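Local coordinates for Rep protein (Adeno-associated virus - 5, PDB 1M55) that is probably an origin-binding nuclease that nicks DNA during rolling-circle-type replication of the viral genome, this being its catalytic domain, at residues A[51-56]-A[164-169]; A[89-94]-A[147-152]; A[153-158]-A[170-175]. One frame throughout, in Å; residues are numbered along the deposited sequence.

Contact 1. Residues A[51-56]-A[164-169]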
loop_
_atom_site.group_PDB
_atom_site.type_symbol
_atom_site.label_atom_id
_atom_site.label_comp_id
_atom_site.label_asym_id
_atom_site.label_seq_id
_atom_site.Cartn_x
_atom_site.Cartn_y
_atom_site.Cartn_z
ATOM N N PRO A 51 -13.663 -3.636 -6.144
ATOM C CA PRO A 51 -14.143 -2.505 -5.338
ATOM C C PRO A 51 -13.097 -2.070 -4.311
ATOM O O PRO A 51 -12.826 -0.875 -4.146
ATOM C CB PRO A 51 -15.392 -3.073 -4.663
ATOM C CG PRO A 51 -15.901 -4.044 -5.681
ATOM C CD PRO A 51 -14.631 -4.747 -6.111
ATOM N N GLN A 52 -12.484 -3.047 -3.646
ATOM C CA GLN A 52 -11.455 -2.762 -2.653
ATOM C C GLN A 52 -10.205 -2.188 -3.321
ATOM O O GLN A 52 -9.572 -1.275 -2.787
ATOM C CB GLN A 52 -11.109 -4.024 -1.857
ATOM C CG GLN A 52 -12.183 -4.447 -0.852
ATOM C CD GLN A 52 -13.320 -5.258 -1.462
ATOM O OE1 GLN A 52 -13.343 -5.535 -2.661
ATOM N NE2 GLN A 52 -14.269 -5.646 -0.623
ATOM N N LEU A 53 -9.854 -2.716 -4.490
ATOM C CA LEU A 53 -8.692 -2.228 -5.230
ATOM C C LEU A 53 -8.894 -0.762 -5.627
ATOM O O LEU A 53 -7.954 0.035 -5.603
ATOM C CB LEU A 53 -8.453 -3.085 -6.475
ATOM C CG LEU A 53 -7.341 -2.647 -7.432
ATOM C CD1 LEU A 53 -6.003 -2.513 -6.706
ATOM C CD2 LEU A 53 -7.248 -3.650 -8.572
ATOM N N THR A 54 -10.126 -0.412 -5.977
ATOM C CA THR A 54 -10.450 0.956 -6.362
ATOM C C THR A 54 -10.154 1.914 -5.206
ATOM O O THR A 54 -9.534 2.967 -5.405
ATOM C CB THR A 54 -11.926 1.057 -6.820
ATOM O OG1 THR A 54 -12.100 0.260 -8.002
ATOM C CG2 THR A 54 -12.313 2.499 -7.118
ATOM N N VAL A 55 -10.561 1.541 -3.998
ATOM C CA VAL A 55 -10.297 2.374 -2.826
ATOM C C VAL A 55 -8.792 2.399 -2.558
ATOM O O VAL A 55 -8.211 3.459 -2.306
ATOM C CB VAL A 55 -10.995 1.826 -1.554
ATOM C CG1 VAL A 55 -10.714 2.740 -0.367
ATOM C CG2 VAL A 55 -12.480 1.716 -1.772
ATOM N N ALA A 56 -8.167 1.226 -2.643
ATOM C CA ALA A 56 -6.736 1.081 -2.393
ATOM C C ALA A 56 -5.868 1.966 -3.283
ATOM O O ALA A 56 -4.947 2.629 -2.793
ATOM C CB ALA A 56 -6.325 -0.374 -2.543
ATOM N N TRP A 164 -2.638 -6.678 -5.722
ATOM C CA TRP A 164 -2.060 -5.766 -6.710
ATOM C C TRP A 164 -0.801 -5.148 -6.112
ATOM O O TRP A 164 -0.556 -5.270 -4.914
ATOM C CB TRP A 164 -3.065 -4.648 -7.024
ATOM C CG TRP A 164 -2.950 -4.044 -8.396
ATOM C CD1 TRP A 164 -2.232 -2.942 -8.750
ATOM C CD2 TRP A 164 -3.636 -4.474 -9.577
ATOM N NE1 TRP A 164 -2.436 -2.649 -10.079
ATOM C CE2 TRP A 164 -3.293 -3.574 -10.611
ATOM C CE3 TRP A 164 -4.513 -5.527 -9.863
ATOM C CZ2 TRP A 164 -3.797 -3.696 -11.910
ATOM C CZ3 TRP A 164 -5.014 -5.650 -11.157
ATOM C CH2 TRP A 164 -4.654 -4.736 -12.163
ATOM N N ALA A 165 -0.004 -4.484 -6.943
ATOM C CA ALA A 165 1.202 -3.823 -6.463
ATOM C C ALA A 165 1.602 -2.734 -7.448
ATOM O O ALA A 165 1.269 -2.810 -8.632
ATOM C CB ALA A 165 2.344 -4.825 -6.267
ATOM N N TRP A 166 2.293 -1.719 -6.938
ATOM C CA TRP A 166 2.747 -0.585 -7.740
ATOM C C TRP A 166 4.142 -0.201 -7.264
ATOM O O TRP A 166 4.467 -0.348 -6.084
ATOM C CB TRP A 166 1.851 0.641 -7.516
ATOM C CG TRP A 166 0.376 0.462 -7.731
ATOM C CD1 TRP A 166 -0.341 0.836 -8.836
ATOM C CD2 TRP A 166 -0.584 -0.001 -6.770
ATOM N NE1 TRP A 166 -1.686 0.652 -8.612
ATOM C CE2 TRP A 166 -1.864 0.139 -7.354
ATOM C CE3 TRP A 166 -0.485 -0.513 -5.467
ATOM C CZ2 TRP A 166 -3.040 -0.211 -6.680
ATOM C CZ3 TRP A 166 -1.655 -0.859 -4.796
ATOM C CH2 TRP A 166 -2.916 -0.705 -5.405
ATOM N N THR A 167 4.949 0.350 -8.162
ATOM C CA THR A 167 6.290 0.782 -7.793
ATOM C C THR A 167 6.901 1.654 -8.876
ATOM O O THR A 167 6.504 1.578 -10.046
ATOM C CB THR A 167 7.240 -0.421 -7.566
ATOM O OG1 THR A 167 8.501 0.047 -7.075
ATOM C CG2 THR A 167 7.466 -1.188 -8.861
ATOM N N ASN A 168 7.808 2.533 -8.462
ATOM C CA ASN A 168 8.529 3.371 -9.408
ATOM C C ASN A 168 10.010 2.979 -9.352
ATOM O O ASN A 168 10.881 3.721 -9.802
ATOM C CB ASN A 168 8.303 4.876 -9.171
ATOM C CG ASN A 168 8.728 5.338 -7.796
ATOM O OD1 ASN A 168 9.136 4.543 -6.950
ATOM N ND2 ASN A 168 8.613 6.637 -7.555
ATOM N N LEU A 169 10.279 1.803 -8.779
ATOM C CA LEU A 169 11.634 1.263 -8.704
ATOM C C LEU A 169 11.788 0.382 -9.944
ATOM O O LEU A 169 11.105 -0.636 -10.079
ATOM C CB LEU A 169 11.820 0.417 -7.435
ATOM C CG LEU A 169 11.781 1.172 -6.103
ATOM C CD1 LEU A 169 11.632 0.197 -4.949
ATOM C CD2 LEU A 169 13.041 2.016 -5.946
#

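Contact 2. Residues A[89-94]-A[147-152]. With ZN (zinc ion), chain C.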
loop_
_atom_site.group_PDB
_atom_site.type_symbol
_atom_site.label_atom_id
_atom_site.label_comp_id
_atom_site.label_asym_id
_atom_site.label_seq_id
_atom_site.Cartn_x
_atom_site.Cartn_y
_atom_site.Cartn_z
ATOM N N HIS A 89 -5.351 -4.619 2.991
ATOM C CA HIS A 89 -4.418 -3.610 3.465
ATOM C C HIS A 89 -3.288 -3.369 2.492
ATOM O O HIS A 89 -3.021 -4.189 1.611
ATOM C CB HIS A 89 -3.851 -4.018 4.834
ATOM C CG HIS A 89 -3.137 -5.334 4.820
ATOM N ND1 HIS A 89 -3.771 -6.557 4.862
ATOM C CD2 HIS A 89 -1.813 -5.608 4.701
ATOM C CE1 HIS A 89 -2.837 -7.511 4.759
ATOM N NE2 HIS A 89 -1.635 -6.980 4.661
ATOM N N LEU A 90 -2.633 -2.229 2.663
ATOM C CA LEU A 90 -1.518 -1.837 1.818
ATOM C C LEU A 90 -0.216 -1.780 2.598
ATOM O O LEU A 90 -0.167 -1.186 3.681
ATOM C CB LEU A 90 -1.761 -0.434 1.246
ATOM C CG LEU A 90 -2.882 -0.213 0.231
ATOM C CD1 LEU A 90 -3.306 1.247 0.250
ATOM C CD2 LEU A 90 -2.421 -0.642 -1.151
ATOM N N HIS A 91 0.811 -2.452 2.084
ATOM C CA HIS A 91 2.143 -2.369 2.673
ATOM C C HIS A 91 2.713 -1.221 1.856
ATOM O O HIS A 91 2.936 -1.360 0.648
ATOM C CB HIS A 91 2.964 -3.634 2.418
ATOM C CG HIS A 91 2.573 -4.784 3.287
ATOM N ND1 HIS A 91 3.208 -5.109 4.466
ATOM C CD2 HIS A 91 1.571 -5.686 3.144
ATOM C CE1 HIS A 91 2.588 -6.174 4.990
ATOM N NE2 HIS A 91 1.591 -6.559 4.223
ATOM N N THR A 92 2.865 -0.071 2.495
ATOM C CA THR A 92 3.354 1.118 1.818
ATOM C C THR A 92 4.809 1.417 2.172
ATOM O O THR A 92 5.097 1.932 3.257
ATOM C CB THR A 92 2.453 2.324 2.172
ATOM O OG1 THR A 92 1.078 1.910 2.127
ATOM C CG2 THR A 92 2.659 3.464 1.188
ATOM N N LEU A 93 5.721 1.036 1.280
ATOM C CA LEU A 93 7.142 1.287 1.487
ATOM C C LEU A 93 7.519 2.552 0.734
ATOM O O LEU A 93 7.367 2.624 -0.490
ATOM C CB LEU A 93 7.992 0.127 0.963
ATOM C CG LEU A 93 7.917 -1.234 1.651
ATOM C CD1 LEU A 93 8.821 -2.212 0.908
ATOM C CD2 LEU A 93 8.344 -1.106 3.097
ATOM N N VAL A 94 7.990 3.555 1.462
ATOM C CA VAL A 94 8.397 4.810 0.842
ATOM C C VAL A 94 9.794 5.125 1.360
ATOM O O VAL A 94 10.077 4.938 2.547
ATOM C CB VAL A 94 7.425 5.953 1.175
ATOM C CG1 VAL A 94 7.745 7.159 0.315
ATOM C CG2 VAL A 94 5.986 5.512 0.925
ATOM N N SER A 147 15.927 -2.329 0.460
ATOM C CA SER A 147 15.299 -2.942 -0.710
ATOM C C SER A 147 15.088 -4.450 -0.625
ATOM O O SER A 147 14.114 -4.969 -1.180
ATOM C CB SER A 147 16.103 -2.617 -1.972
ATOM O OG SER A 147 16.353 -1.224 -2.058
ATOM N N GLY A 148 15.998 -5.144 0.057
ATOM C CA GLY A 148 15.906 -6.589 0.194
ATOM C C GLY A 148 14.603 -7.080 0.798
ATOM O O GLY A 148 14.183 -8.211 0.540
ATOM N N TYR A 149 13.969 -6.233 1.602
ATOM C CA TYR A 149 12.692 -6.554 2.238
ATOM C C TYR A 149 11.631 -6.864 1.171
ATOM O O TYR A 149 10.730 -7.677 1.392
ATOM C CB TYR A 149 12.255 -5.366 3.100
ATOM C CG TYR A 149 10.938 -5.516 3.834
ATOM C CD1 TYR A 149 10.874 -6.168 5.066
ATOM C CD2 TYR A 149 9.771 -4.922 3.342
ATOM C CE1 TYR A 149 9.684 -6.219 5.799
ATOM C CE2 TYR A 149 8.574 -4.965 4.065
ATOM C CZ TYR A 149 8.541 -5.614 5.294
ATOM O OH TYR A 149 7.374 -5.648 6.028
ATOM N N ILE A 150 11.756 -6.243 0.000
ATOM C CA ILE A 150 10.798 -6.468 -1.076
ATOM C C ILE A 150 10.827 -7.915 -1.591
ATOM O O ILE A 150 9.821 -8.622 -1.479
ATOM C CB ILE A 150 10.966 -5.416 -2.213
ATOM C CG1 ILE A 150 10.638 -4.022 -1.661
ATOM C CG2 ILE A 150 10.075 -5.756 -3.400
ATOM C CD1 ILE A 150 11.034 -2.870 -2.569
ATOM N N PRO A 151 11.972 -8.391 -2.130
ATOM C CA PRO A 151 11.993 -9.780 -2.616
ATOM C C PRO A 151 11.889 -10.828 -1.500
ATOM O O PRO A 151 11.384 -11.933 -1.717
ATOM C CB PRO A 151 13.336 -9.872 -3.353
ATOM C CG PRO A 151 14.193 -8.876 -2.632
ATOM C CD PRO A 151 13.242 -7.711 -2.449
ATOM N N ALA A 152 12.342 -10.470 -0.303
ATOM C CA ALA A 152 12.307 -11.392 0.827
ATOM C C ALA A 152 10.927 -11.616 1.423
ATOM O O ALA A 152 10.551 -12.750 1.731
ATOM C CB ALA A 152 13.241 -10.903 1.916
HETATM ZN ZN ZN C . 0.161 -7.944 4.431
#

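Contact 3. Residues A[153-158]-A[170-175]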
loop_
_atom_site.group_PDB
_atom_site.type_symbol
_atom_site.label_atom_id
_atom_site.label_comp_id
_atom_site.label_asym_id
_atom_site.label_seq_id
_atom_site.Cartn_x
_atom_site.Cartn_y
_atom_site.Cartn_z
ATOM N N TYR A 153 10.152 -10.542 1.524
ATOM C CA TYR A 153 8.854 -10.607 2.174
ATOM C C TYR A 153 7.612 -10.306 1.344
ATOM O O TYR A 153 6.598 -10.988 1.482
ATOM C CB TYR A 153 8.911 -9.672 3.378
ATOM C CG TYR A 153 7.750 -9.736 4.333
ATOM C CD1 TYR A 153 7.462 -10.903 5.043
ATOM C CD2 TYR A 153 7.003 -8.592 4.610
ATOM C CE1 TYR A 153 6.471 -10.919 6.015
ATOM C CE2 TYR A 153 6.014 -8.598 5.577
ATOM C CZ TYR A 153 5.757 -9.761 6.280
ATOM O OH TYR A 153 4.815 -9.741 7.278
ATOM N N LEU A 154 7.678 -9.288 0.492
ATOM C CA LEU A 154 6.515 -8.914 -0.309
ATOM C C LEU A 154 6.333 -9.691 -1.607
ATOM O O LEU A 154 5.233 -10.163 -1.898
ATOM C CB LEU A 154 6.523 -7.413 -0.590
ATOM C CG LEU A 154 6.534 -6.521 0.655
ATOM C CD1 LEU A 154 6.509 -5.062 0.220
ATOM C CD2 LEU A 154 5.341 -6.832 1.552
ATOM N N LEU A 155 7.405 -9.844 -2.382
ATOM C CA LEU A 155 7.311 -10.566 -3.652
ATOM C C LEU A 155 6.797 -12.013 -3.582
ATOM O O LEU A 155 6.138 -12.470 -4.515
ATOM C CB LEU A 155 8.637 -10.513 -4.425
ATOM C CG LEU A 155 9.142 -9.136 -4.874
ATOM C CD1 LEU A 155 10.260 -9.321 -5.894
ATOM C CD2 LEU A 155 8.007 -8.314 -5.484
ATOM N N PRO A 156 7.095 -12.756 -2.493
ATOM C CA PRO A 156 6.626 -14.145 -2.371
ATOM C C PRO A 156 5.106 -14.341 -2.296
ATOM O O PRO A 156 4.620 -15.453 -2.517
ATOM C CB PRO A 156 7.277 -14.610 -1.067
ATOM C CG PRO A 156 8.523 -13.814 -0.994
ATOM C CD PRO A 156 8.048 -12.446 -1.408
ATOM N N LYS A 157 4.359 -13.301 -1.930
ATOM C CA LYS A 157 2.907 -13.432 -1.821
ATOM C C LYS A 157 2.271 -13.838 -3.149
ATOM O O LYS A 157 2.662 -13.346 -4.208
ATOM C CB LYS A 157 2.267 -12.133 -1.316
ATOM C CG LYS A 157 2.230 -11.983 0.202
ATOM C CD LYS A 157 3.566 -11.572 0.777
ATOM C CE LYS A 157 3.533 -11.557 2.301
ATOM N NZ LYS A 157 2.516 -10.622 2.843
ATOM N N VAL A 158 1.305 -14.753 -3.087
ATOM C CA VAL A 158 0.604 -15.215 -4.283
ATOM C C VAL A 158 -0.884 -14.908 -4.112
ATOM O O VAL A 158 -1.315 -14.496 -3.029
ATOM C CB VAL A 158 0.809 -16.745 -4.529
ATOM C CG1 VAL A 158 2.268 -17.045 -4.815
ATOM C CG2 VAL A 158 0.335 -17.549 -3.328
ATOM N N ASP A 170 12.670 0.785 -10.854
ATOM C CA ASP A 170 12.900 0.053 -12.101
ATOM C C ASP A 170 13.141 -1.440 -11.909
ATOM O O ASP A 170 12.637 -2.264 -12.671
ATOM C CB ASP A 170 14.076 0.665 -12.874
ATOM C CG ASP A 170 13.806 2.095 -13.331
ATOM O OD1 ASP A 170 12.636 2.434 -13.617
ATOM O OD2 ASP A 170 14.774 2.882 -13.412
ATOM N N GLU A 171 13.896 -1.783 -10.876
ATOM C CA GLU A 171 14.212 -3.175 -10.586
ATOM C C GLU A 171 12.979 -4.039 -10.317
ATOM O O GLU A 171 12.983 -5.237 -10.615
ATOM C CB GLU A 171 15.159 -3.237 -9.386
ATOM C CG GLU A 171 15.631 -4.628 -9.000
ATOM C CD GLU A 171 16.539 -4.624 -7.776
ATOM O OE1 GLU A 171 16.700 -3.562 -7.137
ATOM O OE2 GLU A 171 17.093 -5.692 -7.449
ATOM N N TYR A 172 11.909 -3.430 -9.807
ATOM C CA TYR A 172 10.698 -4.176 -9.468
ATOM C C TYR A 172 9.455 -3.877 -10.298
ATOM O O TYR A 172 8.391 -4.452 -10.043
ATOM C CB TYR A 172 10.375 -3.987 -7.980
ATOM C CG TYR A 172 11.492 -4.447 -7.076
ATOM C CD1 TYR A 172 12.239 -3.532 -6.328
ATOM C CD2 TYR A 172 11.839 -5.793 -7.008
ATOM C CE1 TYR A 172 13.313 -3.955 -5.541
ATOM C CE2 TYR A 172 12.904 -6.224 -6.229
ATOM C CZ TYR A 172 13.638 -5.306 -5.501
ATOM O OH TYR A 172 14.705 -5.750 -4.754
ATOM N N LYS A 173 9.586 -3.011 -11.300
ATOM C CA LYS A 173 8.447 -2.653 -12.143
ATOM C C LYS A 173 7.748 -3.853 -12.773
ATOM O O LYS A 173 6.518 -3.938 -12.765
ATOM C CB LYS A 173 8.863 -1.658 -13.231
ATOM C CG LYS A 173 9.028 -0.229 -12.741
ATOM C CD LYS A 173 9.419 0.698 -13.881
ATOM C CE LYS A 173 9.362 2.158 -13.459
ATOM N NZ LYS A 173 7.974 2.573 -13.104
ATOM N N LEU A 174 8.523 -4.789 -13.308
ATOM C CA LEU A 174 7.937 -5.968 -13.931
ATOM C C LEU A 174 7.358 -6.928 -12.887
ATOM O O LEU A 174 6.278 -7.484 -13.080
ATOM C CB LEU A 174 8.976 -6.677 -14.802
ATOM C CG LEU A 174 8.559 -7.989 -15.468
ATOM C CD1 LEU A 174 7.309 -7.802 -16.331
ATOM C CD2 LEU A 174 9.725 -8.500 -16.301
ATOM N N ALA A 175 8.061 -7.081 -11.771
ATOM C CA ALA A 175 7.630 -7.973 -10.699
ATOM C C ALA A 175 6.292 -7.596 -10.073
ATOM O O ALA A 175 5.526 -8.470 -9.671
ATOM C CB ALA A 175 8.705 -8.038 -9.610
#

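Contact 1. Residues A[51-56]-A[164-169]
L53 reaches from its helix to two tryptophans, W164 and W166, that stand on the same side of a strand. The contact is wholly apolar, with three of its four touching residues buried.

The clearest interaction is a CH-pi contact. L53 CD2 lies 4.0 Å from the centroid of the W164 six-membered ring, 27° off the ring normal. The methyl is therefore over the face but displaced toward the rim. Its nearest ring atom is at 3.6 Å, from L53 CD2 to W164 CE3. The leucine and the indole side chain cross at about a right angle.

The other methyl makes van der Waals contacts. L53 CD1 is 3.6 Å from W164 CB and 3.8 Å from W166 CZ2. It thus sits in the corner between the two indoles. L53 CG is anti to the backbone N (chi1 175°), which carries the fork of methyls toward the strand. One turn on, A56 adds a looser touch, with A56 CB 4.5 Å from W166 CH2.

The tryptophans also pack on each other. W164 CD1 lies over one face of the W166 ring, 3.3 Å above its plane and toward its rim. The two indoles therefore present a joint surface to L53.

The short segments run nearly parallel, at 21°, with their axes 10.6 Å apart at closest approach. W35 meets W164 edge-to-face, and R60, further along helix 50-71, makes a cation-pi contact with W166. Strand 162-167 pairs with strand 77-83, whose F81 touches L53 and A56. The contact thus packs the start of helix 50-71 against the edge strand 162-167 of the antiparallel sheet.

Contact 2. Residues A[89-94]-A[147-152]
Beside the zinc site of this HUH-type nuclease, L93 meets Y149 and I150, on the strand that carries the two metal-binding histidines. L93 CD1 is the main contact atom. It lies 3.6 Å from I150 CG1 and 3.8 Å from Y149 CD2. At the tyrosine it comes to the ring edge, near the ring plane. The second methyl stands off the ring plane at the same side of the ring, with L93 CD2 4.0 Å from Y149 CE2. The leucine and isoleucine side chains lie alongside each other, running opposite ways. I150 CG1 is anti to the carbonyl carbon (chi1 -64°), and this branch is the one that reaches the leucine.

The sequence H89-L90-H91 is the His-hydrophobic-His motif that names the family. Alternation along the strand puts both histidines on one side and L90 on the other. H89 NE2 and H91 NE2 each bind the zinc ion at 2.0 Å, and E82 of the neighbouring strand 77-83 adds a third protein ligand. H89 ND1 is hydrogen-bonded to Y87 O, which steadies the ring that presents NE2 to the metal.

E6 links the tyrosine to the metal site. Its OE2 is hydrogen-bonded to both H91 ND1 and Y149 OH. The two groups themselves are 4.5 Å apart, from H91 ND1 to Y149 OH. This second-shell carboxylate probably fixes the rotation of the H91 ring.

Contact 3. Residues A[153-158]-A[170-175]
L155 packs against Y172 and A175 in a small buried apolar contact. It lies between the turn that follows helix 149-154 and the connection from strand 162-167 to helix 179-191. L155 carries the whole of one side, and its two methyls go to different partners.

L155 CD1 approaches the tyrosine obliquely, 4.0 Å from Y172 CD2 and 4.1 Å from Y172 CE2. The two side chains cross at about a right angle. L155 CD2 takes the alanine, 4.2 Å from A175 CB. These spacings are those of ordinary van der Waals packing without strain. L155 CG is anti to its carbonyl carbon (chi1 -63°), and the fork then opens toward both partners. The backbones come closest at L155 and A175, whose CA atoms are 7.5 Å apart.

Each segment also has contacts of its own. L154 to K157 form a type I beta turn, with K157 N bonded to L154 O at 3.3 Å. On the other segment, E171 CG lies over the centre of one face of the Y172 ring, 4.0 Å above its plane.

R182 of helix 179-191 ties the two segments by their polar backbone atoms. Its NE is hydrogen-bonded to A175 O and its NH1 to L155 O. L185 of the same helix touches L155, Y172 and A175, and F78 of the sheet touches L155 and Y172. At the end of the turn, K157 NZ forms salt bridges with E161 and with E82, a ligand of the zinc ion.

This is the packing of a small hydrophobic core between F78 of the antiparallel sheet and helix 179-191, consistent with the last helix packing against one face of the sheet in this Rep nuclease domain.

Contacts 2 and 3 are neighbours, with centres about 9 Å apart. Contact 1 is about 13 Å from each. Contacts 2 and 3 share helix 149-154, where I150 O and L155 N make a probable hydrogen bond, and Y172 packs on P151. Along the chain contact 2 closes before contact 3 opens. Contact 1 starts earliest, spans contact 2 and alternates with contact 3. Contacts 1 and 2 reach the same antiparallel sheet from different faces. L90 touches W166 and A56 on the side of helix 50-71, while H89, H91 and L93 point to the other. The metal-bearing strand is thus packed on both faces within one nuclease domain.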